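Local coordinates for protein mandelate racemase/muconate lactonizing enzyme (Roseovarius nubinhibens, PDB 2QDD) that binds magnesium and probably acts on an as yet unidentified substrate, as a member of the mandelate racemase/muconate lactonizing enzyme family of the enolase superfamily, at residues T133-N138 with L319-G324; L323-L328 with G337-D342; R7-H12 with R39-E44; D331-Q336 with V355-E360; R179-S184 with S212-D217. All blocks are in the same frame, centred on the assembly; numbering follows the deposited sequence. Where two conformers were deposited one is given.

In the fold
Contact 3 closes first from the N terminus, pairing strands 5-22 and 29-42 of the N-terminal sheet. Contact 1 then opens at strand 135-141 and closes only at 319-324, so nearly the whole barrel lies in its loop; nested inside is contact 5, which ties helix 173-185 to the loop before strand 218-220. Contact 2 begins where contact 1 ends, the two sharing Leu323 and Gly324, and folds the segment after helix 300-311 back on itself. Contact 4 crosses contact 2, their segments alternating, and Arg339 salt-bridges Asp331 between them. Pro359 of contact 4 packs on Arg39 of contact 3, joining the barrel to the N-terminal sheet. Contacts 3 and 5 lie farthest apart, about 49 Å between centres.

Contact 1: residues T133-N138 with L319-G324; sequences TPVPIN and LASWLG
The two segments meet at a single backbone bridge, Ile137 with Ser321, their touching parts running 75° apart, consistent with the pairing stopping there. Ser321 N gives its hydrogen to Pro136 O at 2.8 Å, in the plane of that carbonyl. Two residues on from Pro136, Asn138 N donates to Ser321 O at 2.9 Å, nearly along the C=O axis, and Ile137 CA brings its hydrogen to the same oxygen. Ser321 is thus gripped through both its N and its O. Residues 319-324 have strand 135-141 on one flank and strand 290-293 on the other, where Leu319 bonds to Met291 and Ser321 OG to Ile293 O, consistent with closure of the (beta/alpha)7-beta barrel of the enolase superfamily. Val135 CG1, anti to its backbone N, comes within 3.5 Å of Ser321 OG. Ile137 and Leu323 cross at about a right angle, CD1 to CD1 at 3.9 Å. Asn138 CB lies 3.8 Å from Ala320 CB; CG sits between backbone N and C (chi1 72°), which brings the amide beside the Trp322 ring, inclined only 25° to it. That side chain lies about 7 Å from Glu220's, which binds Mg2+ in this protein though not in this chain.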
# COMPACT_ATOMS: atom_id res chain seq x y z
N THR A 133 37.50 -13.36 16.92
CA THR A 133 37.82 -12.67 15.67
C THR A 133 38.26 -11.24 15.98
O THR A 133 37.57 -10.53 16.71
CB THR A 133 36.60 -12.68 14.71
OG1 THR A 133 36.24 -14.03 14.41
CG2 THR A 133 36.91 -11.96 13.41
N PRO A 134 39.44 -10.84 15.46
CA PRO A 134 39.88 -9.45 15.52
C PRO A 134 38.97 -8.52 14.71
O PRO A 134 38.73 -8.74 13.52
CB PRO A 134 41.29 -9.49 14.93
CG PRO A 134 41.34 -10.74 14.12
CD PRO A 134 40.45 -11.71 14.83
N VAL A 135 38.45 -7.49 15.37
CA VAL A 135 37.43 -6.62 14.80
C VAL A 135 38.08 -5.27 14.47
O VAL A 135 38.70 -4.66 15.34
CB VAL A 135 36.23 -6.43 15.78
CG1 VAL A 135 35.19 -5.46 15.20
CG2 VAL A 135 35.56 -7.77 16.08
N PRO A 136 37.96 -4.82 13.20
CA PRO A 136 38.44 -3.50 12.79
C PRO A 136 37.83 -2.37 13.63
O PRO A 136 36.65 -2.43 13.99
CB PRO A 136 37.97 -3.39 11.34
CG PRO A 136 37.86 -4.79 10.88
CD PRO A 136 37.35 -5.55 12.07
N ILE A 137 38.65 -1.38 13.95
CA ILE A 137 38.25 -0.26 14.77
C ILE A 137 38.23 0.97 13.88
O ILE A 137 39.17 1.19 13.12
CB ILE A 137 39.22 -0.05 15.98
CG1 ILE A 137 39.31 -1.31 16.84
CG2 ILE A 137 38.81 1.15 16.84
CD1 ILE A 137 37.96 -1.90 17.28
N ASN A 138 37.16 1.76 13.96
CA ASN A 138 37.11 3.00 13.19
C ASN A 138 37.64 4.25 13.90
O ASN A 138 37.52 4.38 15.12
CB ASN A 138 35.73 3.22 12.54
CG ASN A 138 34.67 3.59 13.54
OD1 ASN A 138 34.48 4.76 13.88
ND2 ASN A 138 33.94 2.59 14.02
N LEU A 319 30.65 -4.73 10.40
CA LEU A 319 31.52 -3.61 10.03
C LEU A 319 32.40 -3.22 11.22
O LEU A 319 32.43 -3.94 12.22
CB LEU A 319 30.68 -2.43 9.53
CG LEU A 319 29.85 -2.65 8.26
CD1 LEU A 319 28.73 -1.64 8.18
CD2 LEU A 319 30.71 -2.58 7.01
N ALA A 320 33.11 -2.10 11.10
CA ALA A 320 34.02 -1.62 12.15
C ALA A 320 33.32 -1.31 13.48
O ALA A 320 32.17 -0.90 13.51
CB ALA A 320 34.80 -0.41 11.66
N SER A 321 34.04 -1.53 14.58
CA SER A 321 33.58 -1.11 15.90
C SER A 321 34.24 0.20 16.31
O SER A 321 35.28 0.58 15.77
CB SER A 321 33.89 -2.18 16.95
OG SER A 321 33.00 -3.28 16.83
N TRP A 322 33.61 0.90 17.24
CA TRP A 322 34.19 2.06 17.90
C TRP A 322 34.54 1.64 19.32
O TRP A 322 33.81 0.87 19.95
CB TRP A 322 33.16 3.19 17.89
CG TRP A 322 33.57 4.47 18.52
CD1 TRP A 322 34.45 5.39 18.03
CD2 TRP A 322 33.08 5.01 19.76
NE1 TRP A 322 34.55 6.46 18.89
CE2 TRP A 322 33.72 6.25 19.96
CE3 TRP A 322 32.17 4.56 20.73
CZ2 TRP A 322 33.48 7.05 21.08
CZ3 TRP A 322 31.92 5.36 21.84
CH2 TRP A 322 32.58 6.59 22.01
N LEU A 323 35.67 2.14 19.82
CA LEU A 323 36.05 1.91 21.21
C LEU A 323 35.91 3.20 22.01
O LEU A 323 36.58 4.19 21.74
CB LEU A 323 37.48 1.38 21.30
CG LEU A 323 37.77 -0.13 21.38
CD1 LEU A 323 36.67 -1.03 20.81
CD2 LEU A 323 39.12 -0.44 20.75
N GLY A 324 35.00 3.17 22.99
CA GLY A 324 34.76 4.30 23.89
C GLY A 324 35.98 4.78 24.66
O GLY A 324 36.21 5.99 24.77

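Contact 2: residues L323-L328 with G337-D342; sequences LGHAHL and GARNRD
After helix 300-311 of the barrel domain the chain makes a short helical turn at Gly324-Ala326, lacking regular helix bonds, and later passes back beside it as the irregular segment 337-342. His325 has the largest share of the contact. Its ring carbon CG takes the crowded position between backbone N and carbonyl carbon (chi1 70°), and the ring reaches across edge first, CE1 lying 3.1 Å from Ala338 O near the ring plane. ND1 is hydrogen-bonded to Asp303 OD2, which fixes the rotation of the ring and directs NE2 at the returning chain. Arg339 starts from a strained first torsion (chi1 -29°) and bends again at chi2 and chi3, so its guanidinium presents one face to His325 NE2, 3.6 Å from Arg339 NE. The planes are 49° apart, so the two groups do not stack flat. Arg339 is held from outside by a salt bridge to Asp331 and a bond to Gln336 O. Leu323 adds an apolar touch, CD2 to Asn340 CB at 3.9 Å, with both its torsions away from the usual staggered values. A water links the two segments, 2.9 Å from His325 NE2 and accepting from Asn340 N at 3.0 Å.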
# COMPACT_ATOMS: atom_id res chain seq x y z
N LEU A 323 35.67 2.14 19.82
CA LEU A 323 36.05 1.91 21.21
C LEU A 323 35.91 3.20 22.01
O LEU A 323 36.58 4.19 21.74
CB LEU A 323 37.48 1.38 21.30
CG LEU A 323 37.77 -0.13 21.38
CD1 LEU A 323 36.67 -1.03 20.81
CD2 LEU A 323 39.12 -0.44 20.75
N GLY A 324 35.00 3.17 22.99
CA GLY A 324 34.76 4.30 23.89
C GLY A 324 35.98 4.78 24.66
O GLY A 324 36.21 5.99 24.77
N HIS A 325 36.76 3.83 25.16
CA HIS A 325 37.86 4.11 26.09
C HIS A 325 39.04 4.84 25.45
O HIS A 325 39.85 5.46 26.14
CB HIS A 325 38.32 2.84 26.82
CG HIS A 325 39.02 1.85 25.95
ND1 HIS A 325 38.40 0.73 25.44
CD2 HIS A 325 40.30 1.80 25.51
CE1 HIS A 325 39.26 0.04 24.72
NE2 HIS A 325 40.42 0.66 24.74
N ALA A 326 39.11 4.78 24.12
CA ALA A 326 40.06 5.57 23.33
C ALA A 326 39.89 7.08 23.48
O ALA A 326 40.83 7.84 23.21
CB ALA A 326 39.98 5.17 21.86
N HIS A 327 38.71 7.51 23.91
CA HIS A 327 38.41 8.94 24.01
C HIS A 327 38.49 9.45 25.45
O HIS A 327 38.31 10.64 25.69
CB HIS A 327 37.05 9.24 23.37
CG HIS A 327 37.03 9.01 21.90
ND1 HIS A 327 37.18 10.04 20.98
CD2 HIS A 327 36.91 7.88 21.17
CE1 HIS A 327 37.14 9.54 19.76
NE2 HIS A 327 36.99 8.23 19.84
N LEU A 328 38.78 8.55 26.38
CA LEU A 328 38.97 8.89 27.79
C LEU A 328 40.43 9.21 28.11
O LEU A 328 41.35 8.64 27.52
CB LEU A 328 38.51 7.74 28.69
CG LEU A 328 37.09 7.19 28.59
CD1 LEU A 328 36.95 5.96 29.48
CD2 LEU A 328 36.04 8.26 28.94
N GLY A 337 40.63 -6.01 29.23
CA GLY A 337 39.60 -5.90 28.20
C GLY A 337 40.17 -5.70 26.81
O GLY A 337 41.38 -5.78 26.60
N ALA A 338 39.28 -5.44 25.85
CA ALA A 338 39.66 -5.41 24.45
C ALA A 338 40.25 -4.05 24.08
O ALA A 338 39.60 -3.02 24.25
CB ALA A 338 38.45 -5.72 23.58
N ARG A 339 41.49 -4.06 23.58
CA ARG A 339 42.21 -2.82 23.28
C ARG A 339 42.63 -2.76 21.81
O ARG A 339 42.72 -3.80 21.14
CB ARG A 339 43.44 -2.63 24.18
CG ARG A 339 43.37 -3.25 25.58
CD ARG A 339 42.42 -2.53 26.52
NE ARG A 339 42.79 -1.14 26.77
CZ ARG A 339 42.59 -0.49 27.91
NH1 ARG A 339 42.01 -1.09 28.94
NH2 ARG A 339 42.96 0.77 28.02
N ASN A 340 42.87 -1.55 21.32
CA ASN A 340 43.22 -1.34 19.93
C ASN A 340 44.72 -1.49 19.70
O ASN A 340 45.53 -0.72 20.24
CB ASN A 340 42.74 0.03 19.45
CG ASN A 340 42.97 0.26 17.96
OD1 ASN A 340 43.10 -0.68 17.18
ND2 ASN A 340 43.00 1.52 17.56
N ARG A 341 45.09 -2.48 18.89
CA ARG A 341 46.44 -2.60 18.36
C ARG A 341 46.44 -2.62 16.83
O ARG A 341 45.95 -3.56 16.21
CB ARG A 341 47.18 -3.81 18.94
CG ARG A 341 46.31 -5.04 19.22
CD ARG A 341 47.13 -6.17 19.84
NE ARG A 341 46.92 -6.29 21.28
CZ ARG A 341 47.65 -5.69 22.21
NH1 ARG A 341 48.67 -4.91 21.88
NH2 ARG A 341 47.37 -5.88 23.50
N ASP A 342 46.99 -1.55 16.25
CA ASP A 342 47.15 -1.38 14.80
C ASP A 342 45.84 -1.50 14.00
O ASP A 342 45.79 -2.10 12.92
CB ASP A 342 48.26 -2.30 14.25
CG ASP A 342 49.00 -1.70 13.07
OD1 ASP A 342 49.12 -2.39 12.03
OD2 ASP A 342 49.46 -0.53 13.17
O HOH W 1 42.57 1.01 22.80

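Contact 3: residues R7-H12 with R39-E44; sequences RLTVFH and RIDTDE
Arg39 NH2 donates to Thr9 OG1 at 3.2 Å, the hydroxyl lying somewhat off the guanidinium plane. The same group makes a salt bridge through NE with Asp41 OD1 at 3.4 Å. One face of it receives the tip of Phe11, whose CZ is 4.1 Å from Arg39 NH1; the planes stand 84° apart, so the ring is edge-on to that face. A water at the guanidinium edge, in its plane, binds both Thr9 OG1 and Asp41 OD1, the second at 2.6 Å. This cluster rests on a hairpin of strands 5-22 and 29-42 in the N-terminal domain. Thr9 and Arg39 are an antiparallel hydrogen-bonded pair, Arg39 N reaching Thr9 O at 2.8 Å; Arg7 and Asp41 form another, with one of its two bonds weak. Between them Leu8 and Ile40, a non-hydrogen-bonded pair, turn to the other face of the sheet, where Leu8 CD2 lies against Ile40 CG1 at 3.6 Å and Ile40 meets helix 101-119. Farther out, Asp41 OD2 bonds to Thr47 OG1 on the next strand. An alanine at Arg39 removes the donor to Thr9 OG1 and the partner of Asp41 OD1, and would probably leave the Asp41 carboxylate and the Phe11 tip less firmly placed. With Arg39 in contact and Arg7 NE 4.0 Å away, too far for a salt bridge, Asp41 is likely to stay ionised.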
# COMPACT_ATOMS: atom_id res chain seq x y z
N ARG A 7 23.90 -10.08 46.23
CA ARG A 7 24.28 -8.69 46.46
C ARG A 7 24.41 -7.94 45.13
O ARG A 7 24.98 -8.47 44.17
CB ARG A 7 25.60 -8.62 47.22
CG ARG A 7 25.71 -7.51 48.26
CD ARG A 7 26.36 -8.00 49.56
NE ARG A 7 27.33 -9.08 49.34
CZ ARG A 7 27.25 -10.29 49.88
NH1 ARG A 7 28.19 -11.19 49.61
NH2 ARG A 7 26.24 -10.62 50.68
N LEU A 8 23.89 -6.72 45.08
CA LEU A 8 24.21 -5.79 43.99
C LEU A 8 24.93 -4.57 44.55
O LEU A 8 24.44 -3.92 45.47
CB LEU A 8 22.94 -5.37 43.25
CG LEU A 8 21.96 -6.47 42.84
CD1 LEU A 8 20.64 -5.88 42.44
CD2 LEU A 8 22.50 -7.30 41.71
N THR A 9 26.08 -4.26 43.98
CA THR A 9 26.87 -3.12 44.43
C THR A 9 27.13 -2.16 43.27
O THR A 9 27.57 -2.57 42.20
CB THR A 9 28.22 -3.57 45.04
OG1 THR A 9 28.00 -4.66 45.95
CG2 THR A 9 28.89 -2.43 45.80
N VAL A 10 26.85 -0.89 43.53
CA VAL A 10 26.87 0.15 42.51
C VAL A 10 28.06 1.08 42.79
O VAL A 10 28.25 1.52 43.92
CB VAL A 10 25.54 0.95 42.53
CG1 VAL A 10 25.52 2.05 41.49
CG2 VAL A 10 24.36 0.01 42.31
N PHE A 11 28.85 1.35 41.76
CA PHE A 11 29.97 2.27 41.85
C PHE A 11 29.75 3.41 40.86
O PHE A 11 29.06 3.23 39.86
CB PHE A 11 31.29 1.56 41.50
CG PHE A 11 31.65 0.45 42.45
CD1 PHE A 11 32.51 0.68 43.52
CD2 PHE A 11 31.14 -0.84 42.26
CE1 PHE A 11 32.84 -0.35 44.39
CE2 PHE A 11 31.47 -1.87 43.14
CZ PHE A 11 32.32 -1.63 44.20
N HIS A 12 30.33 4.57 41.14
CA HIS A 12 30.23 5.71 40.24
C HIS A 12 31.63 6.21 39.84
O HIS A 12 32.49 6.40 40.69
CB HIS A 12 29.37 6.82 40.85
CG HIS A 12 29.58 8.17 40.22
ND1 HIS A 12 30.10 9.24 40.91
CD2 HIS A 12 29.35 8.61 38.96
CE1 HIS A 12 30.17 10.28 40.11
NE2 HIS A 12 29.73 9.92 38.92
N ARG A 39 28.35 -4.48 40.27
CA ARG A 39 28.85 -5.79 40.65
C ARG A 39 27.68 -6.63 41.14
O ARG A 39 26.95 -6.21 42.03
CB ARG A 39 29.91 -5.68 41.75
CG ARG A 39 30.38 -7.02 42.31
CD ARG A 39 31.45 -6.89 43.37
NE ARG A 39 30.94 -6.34 44.62
CZ ARG A 39 31.67 -5.68 45.51
NH1 ARG A 39 32.97 -5.48 45.30
NH2 ARG A 39 31.11 -5.22 46.62
N ILE A 40 27.51 -7.81 40.55
CA ILE A 40 26.51 -8.77 41.01
C ILE A 40 27.19 -9.96 41.67
O ILE A 40 27.94 -10.70 41.02
CB ILE A 40 25.60 -9.27 39.85
CG1 ILE A 40 24.92 -8.09 39.13
CG2 ILE A 40 24.57 -10.27 40.37
CD1 ILE A 40 23.75 -8.49 38.24
N ASP A 41 26.92 -10.14 42.97
CA ASP A 41 27.41 -11.30 43.70
C ASP A 41 26.34 -12.36 43.79
O ASP A 41 25.15 -12.05 43.87
CB ASP A 41 27.86 -10.90 45.11
CG ASP A 41 29.10 -10.02 45.10
OD1 ASP A 41 29.07 -8.93 45.71
OD2 ASP A 41 30.11 -10.43 44.49
N THR A 42 26.77 -13.62 43.76
CA THR A 42 25.87 -14.75 43.96
C THR A 42 26.26 -15.54 45.21
O THR A 42 27.31 -15.30 45.80
CB THR A 42 25.89 -15.71 42.75
OG1 THR A 42 27.21 -16.23 42.58
CG2 THR A 42 25.44 -15.01 41.47
N ASP A 43 25.40 -16.49 45.59
CA ASP A 43 25.60 -17.29 46.80
C ASP A 43 26.75 -18.30 46.70
O ASP A 43 27.21 -18.82 47.72
CB ASP A 43 24.29 -17.99 47.21
CG ASP A 43 23.87 -19.09 46.23
OD1 ASP A 43 24.05 -18.91 45.01
OD2 ASP A 43 23.35 -20.13 46.69
N GLU A 44 27.22 -18.55 45.48
CA GLU A 44 28.29 -19.51 45.24
C GLU A 44 29.61 -18.84 44.86
O GLU A 44 30.55 -19.49 44.40
CB GLU A 44 27.87 -20.52 44.16
CG GLU A 44 27.23 -21.78 44.73
CD GLU A 44 26.17 -22.36 43.81
OE1 GLU A 44 24.97 -22.29 44.16
OE2 GLU A 44 26.54 -22.89 42.74
O HOH W 2 27.59 -6.93 44.83

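Contact 4: residues D331-Q336 with V355-E360; sequences DPIPGQ and VIPDPE
A type II beta turn from Ile333 to Gln336, preceded by an Asx turn at Asp331, faces the segment 355-360. Gln336 makes the polar link: its chain, extended beyond CG, sets the side-chain amide against the backbone of one residue, Ile356. Ile356 N donates to Gln336 OE1 at 2.8 Å, while Gln336 NE2 donates to Ile356 O at 2.6 Å, a doubled grip that fixes the amide's orientation. Ile356 O lies almost in the amide plane, yet NE2 stands 54° above the plane of the Ile356 carbonyl. The turn itself is closed by Gln336 N to Ile333 O at 3.3 Å, with Gly335 at positive phi. In the fold this joins two loops of the barrel domain, one before and one after strand 344-345, beside helix 300-311, whose Leu301 touches both Ile333 and Val355; Tyr37 of the N-terminal sheet touches Ile333 and Pro357. Ile333 puts CG1 in the crowded position (chi1 40°), crossing Val355 at about a right angle with CD1 3.8 Å from Val355 CG2. Its other branch, CG2, lies alongside Pro357, 4.1 Å from Pro357 CB. Asp331 OD1 accepts from Ile333 N at 3.0 Å, met from above the carboxylate plane.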
# COMPACT_ATOMS: atom_id res chain seq x y z
N ASP A 331 41.97 5.66 32.92
CA ASP A 331 41.70 4.22 32.79
C ASP A 331 41.62 3.58 34.17
O ASP A 331 42.62 3.51 34.89
CB ASP A 331 42.79 3.55 31.94
CG ASP A 331 42.41 2.14 31.47
OD1 ASP A 331 41.40 1.56 31.92
OD2 ASP A 331 43.16 1.60 30.62
N PRO A 332 40.41 3.12 34.57
CA PRO A 332 40.18 2.39 35.81
C PRO A 332 40.43 0.87 35.74
O PRO A 332 40.42 0.20 36.78
CB PRO A 332 38.70 2.65 36.08
CG PRO A 332 38.11 2.74 34.72
CD PRO A 332 39.16 3.34 33.82
N ILE A 333 40.63 0.34 34.54
CA ILE A 333 40.96 -1.08 34.36
C ILE A 333 42.16 -1.28 33.41
O ILE A 333 42.00 -1.81 32.31
CB ILE A 333 39.73 -1.91 33.89
CG1 ILE A 333 38.89 -1.12 32.86
CG2 ILE A 333 38.86 -2.30 35.08
CD1 ILE A 333 38.01 -2.00 32.01
N PRO A 334 43.37 -0.86 33.85
CA PRO A 334 44.53 -0.81 32.95
C PRO A 334 44.98 -2.20 32.51
O PRO A 334 44.95 -3.14 33.32
CB PRO A 334 45.62 -0.16 33.81
CG PRO A 334 44.90 0.46 34.96
CD PRO A 334 43.74 -0.43 35.21
N GLY A 335 45.33 -2.34 31.24
CA GLY A 335 45.75 -3.62 30.66
C GLY A 335 44.68 -4.70 30.61
O GLY A 335 45.00 -5.89 30.47
N GLN A 336 43.42 -4.29 30.73
CA GLN A 336 42.30 -5.22 30.79
C GLN A 336 41.29 -4.95 29.69
O GLN A 336 41.12 -3.80 29.27
CB GLN A 336 41.61 -5.13 32.15
CG GLN A 336 42.21 -6.01 33.22
CD GLN A 336 41.21 -6.41 34.27
OE1 GLN A 336 40.58 -7.46 34.17
NE2 GLN A 336 41.04 -5.57 35.28
N VAL A 355 36.97 -9.46 31.89
CA VAL A 355 37.53 -8.27 32.53
C VAL A 355 37.01 -8.13 33.97
O VAL A 355 35.81 -8.10 34.20
CB VAL A 355 37.40 -6.96 31.66
CG1 VAL A 355 36.27 -7.04 30.64
CG2 VAL A 355 37.29 -5.70 32.52
N ILE A 356 37.95 -8.08 34.91
CA ILE A 356 37.65 -8.01 36.35
C ILE A 356 38.19 -6.69 36.92
O ILE A 356 39.40 -6.52 37.06
CB ILE A 356 38.27 -9.20 37.13
CG1 ILE A 356 37.81 -10.54 36.54
CG2 ILE A 356 37.90 -9.13 38.61
CD1 ILE A 356 38.87 -11.63 36.57
N PRO A 357 37.28 -5.74 37.22
CA PRO A 357 37.62 -4.51 37.93
C PRO A 357 38.09 -4.75 39.36
O PRO A 357 37.54 -5.61 40.06
CB PRO A 357 36.31 -3.72 37.92
CG PRO A 357 35.48 -4.34 36.86
CD PRO A 357 35.85 -5.78 36.87
N ASP A 358 39.10 -4.00 39.77
CA ASP A 358 39.51 -3.96 41.18
C ASP A 358 38.79 -2.81 41.89
O ASP A 358 38.96 -1.65 41.50
CB ASP A 358 41.03 -3.80 41.29
CG ASP A 358 41.53 -3.87 42.72
OD1 ASP A 358 42.26 -2.95 43.13
OD2 ASP A 358 41.20 -4.85 43.44
N PRO A 359 37.98 -3.13 42.92
CA PRO A 359 37.16 -2.16 43.65
C PRO A 359 37.95 -1.05 44.36
O PRO A 359 37.39 0.01 44.66
CB PRO A 359 36.42 -3.02 44.68
CG PRO A 359 36.49 -4.40 44.15
CD PRO A 359 37.80 -4.49 43.45
N GLU A 360 39.24 -1.29 44.62
CA GLU A 360 40.13 -0.28 45.17
C GLU A 360 40.52 0.81 44.17
O GLU A 360 40.96 1.89 44.57
CB GLU A 360 41.39 -0.93 45.76
CG GLU A 360 41.34 -1.14 47.28
CD GLU A 360 40.18 -2.03 47.72
OE1 GLU A 360 40.16 -3.22 47.34
OE2 GLU A 360 39.29 -1.52 48.44

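Contact 5: residues R179-S184 with S212-D217; sequences RIEAIS and SVRARD
Two guanidinium groups frame the loop 212-217. That of Arg214 has Glu181 OE1 over the centre of one face, 3.6 Å above the plane; the resulting salt bridge to NH2 is long and rests on charge alone, since no N-H points at the oxygen. That of Arg216 has Arg214 O above one face and, near its plane, Val213 O, which accepts from Arg216 NH2 at 2.9 Å. Its NE bonds to Asn211 O of a second subunit. In the barrel domain the contact joins helix 173-185 to the loop between helix 203-210 and strand 218-220. Glu181, bent at chi2 (-82°), folds its carboxylate over that loop, and Arg214 N donates to Glu181 OE1 at 3.1 Å from above the carboxylate plane, with a second, weak bond to OE2. A water also donates to Glu181 OE1 at 3.0 Å. An alanine at Glu181 removes the acceptor of Arg214 N and the charge over the Arg214 guanidinium, and would probably loosen the loop against the helix. Next to these charges Glu181 CG slides past Val213 CG2 at 3.7 Å. Ile180 CG2, anti to its backbone N, touches Ala215 CB at 3.7 Å as well as Val213. One turn along the helix from Ile180, Ser184 OG, also anti to its backbone N, donates to Asp217 OD1 at 2.6 Å through the syn lone pair.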
# COMPACT_ATOMS: atom_id res chain seq x y z
N ARG A 179 32.72 19.24 2.00
CA ARG A 179 33.29 18.24 2.90
C ARG A 179 33.20 16.82 2.33
O ARG A 179 34.20 16.11 2.26
CB ARG A 179 32.60 18.27 4.26
CG ARG A 179 33.16 19.28 5.23
CD ARG A 179 32.24 19.45 6.42
NE ARG A 179 32.38 20.76 7.03
CZ ARG A 179 31.48 21.33 7.83
NH1 ARG A 179 30.35 20.69 8.13
NH2 ARG A 179 31.71 22.53 8.34
N ILE A 180 31.99 16.43 1.94
CA ILE A 180 31.73 15.09 1.42
C ILE A 180 32.57 14.81 0.18
O ILE A 180 33.22 13.77 0.10
CB ILE A 180 30.21 14.86 1.16
CG1 ILE A 180 29.45 14.68 2.49
CG2 ILE A 180 29.98 13.64 0.30
CD1 ILE A 180 27.97 14.97 2.39
N GLU A 181 32.59 15.75 -0.76
CA GLU A 181 33.27 15.53 -2.04
C GLU A 181 34.79 15.51 -1.95
O GLU A 181 35.44 14.83 -2.74
CB GLU A 181 32.80 16.54 -3.11
CG GLU A 181 31.33 16.41 -3.51
CD GLU A 181 31.05 15.33 -4.55
OE1 GLU A 181 30.47 15.67 -5.61
OE2 GLU A 181 31.39 14.15 -4.33
N ALA A 182 35.35 16.23 -0.98
CA ALA A 182 36.80 16.20 -0.74
C ALA A 182 37.23 14.90 -0.06
O ALA A 182 38.19 14.26 -0.50
CB ALA A 182 37.24 17.41 0.09
N ILE A 183 36.51 14.52 0.99
CA ILE A 183 36.83 13.35 1.81
C ILE A 183 36.69 12.04 1.03
O ILE A 183 37.54 11.14 1.15
CB ILE A 183 35.98 13.33 3.12
CG1 ILE A 183 36.47 14.39 4.11
CG2 ILE A 183 35.99 11.96 3.78
CD1 ILE A 183 35.53 14.63 5.26
N SER A 184 35.64 11.95 0.23
CA SER A 184 35.38 10.76 -0.58
C SER A 184 36.39 10.58 -1.71
O SER A 184 36.77 9.45 -2.03
CB SER A 184 33.96 10.80 -1.14
OG SER A 184 33.55 9.52 -1.60
N SER A 212 23.25 16.41 -4.43
CA SER A 212 24.24 17.31 -5.04
C SER A 212 25.62 16.67 -5.20
O SER A 212 26.54 17.27 -5.76
CB SER A 212 24.37 18.59 -4.22
OG SER A 212 23.11 19.23 -4.09
N VAL A 213 25.73 15.44 -4.72
CA VAL A 213 27.01 14.83 -4.35
C VAL A 213 27.20 13.53 -5.15
O VAL A 213 26.24 12.79 -5.36
CB VAL A 213 27.06 14.64 -2.80
CG1 VAL A 213 27.35 13.23 -2.37
CG2 VAL A 213 28.00 15.63 -2.16
N ARG A 214 28.42 13.29 -5.64
CA ARG A 214 28.72 12.09 -6.41
C ARG A 214 29.03 10.88 -5.52
O ARG A 214 28.93 9.73 -5.96
CB ARG A 214 29.88 12.33 -7.37
CG ARG A 214 29.48 12.94 -8.71
CD ARG A 214 30.71 13.19 -9.58
NE ARG A 214 31.35 14.47 -9.28
CZ ARG A 214 32.45 14.62 -8.53
NH1 ARG A 214 33.05 13.57 -7.98
NH2 ARG A 214 32.94 15.84 -8.32
N ALA A 215 29.41 11.17 -4.28
CA ALA A 215 29.81 10.16 -3.31
C ALA A 215 28.67 9.24 -2.88
O ALA A 215 27.57 9.69 -2.56
CB ALA A 215 30.40 10.82 -2.09
N ARG A 216 28.95 7.94 -2.88
CA ARG A 216 27.97 6.92 -2.54
C ARG A 216 28.39 6.17 -1.28
O ARG A 216 28.06 5.00 -1.12
CB ARG A 216 27.78 5.93 -3.70
CG ARG A 216 27.31 6.57 -5.00
CD ARG A 216 25.96 7.23 -4.83
NE ARG A 216 25.52 7.88 -6.05
CZ ARG A 216 25.35 9.19 -6.20
NH1 ARG A 216 24.94 9.69 -7.35
NH2 ARG A 216 25.61 10.01 -5.19
N ASP A 217 29.10 6.85 -0.40
CA ASP A 217 29.47 6.30 0.91
C ASP A 217 28.27 6.24 1.84
O ASP A 217 27.30 6.97 1.64
CB ASP A 217 30.59 7.12 1.53
CG ASP A 217 31.73 7.36 0.57
OD1 ASP A 217 31.72 8.41 -0.10
OD2 ASP A 217 32.63 6.49 0.48
O HOH W 3 29.71 18.59 -5.54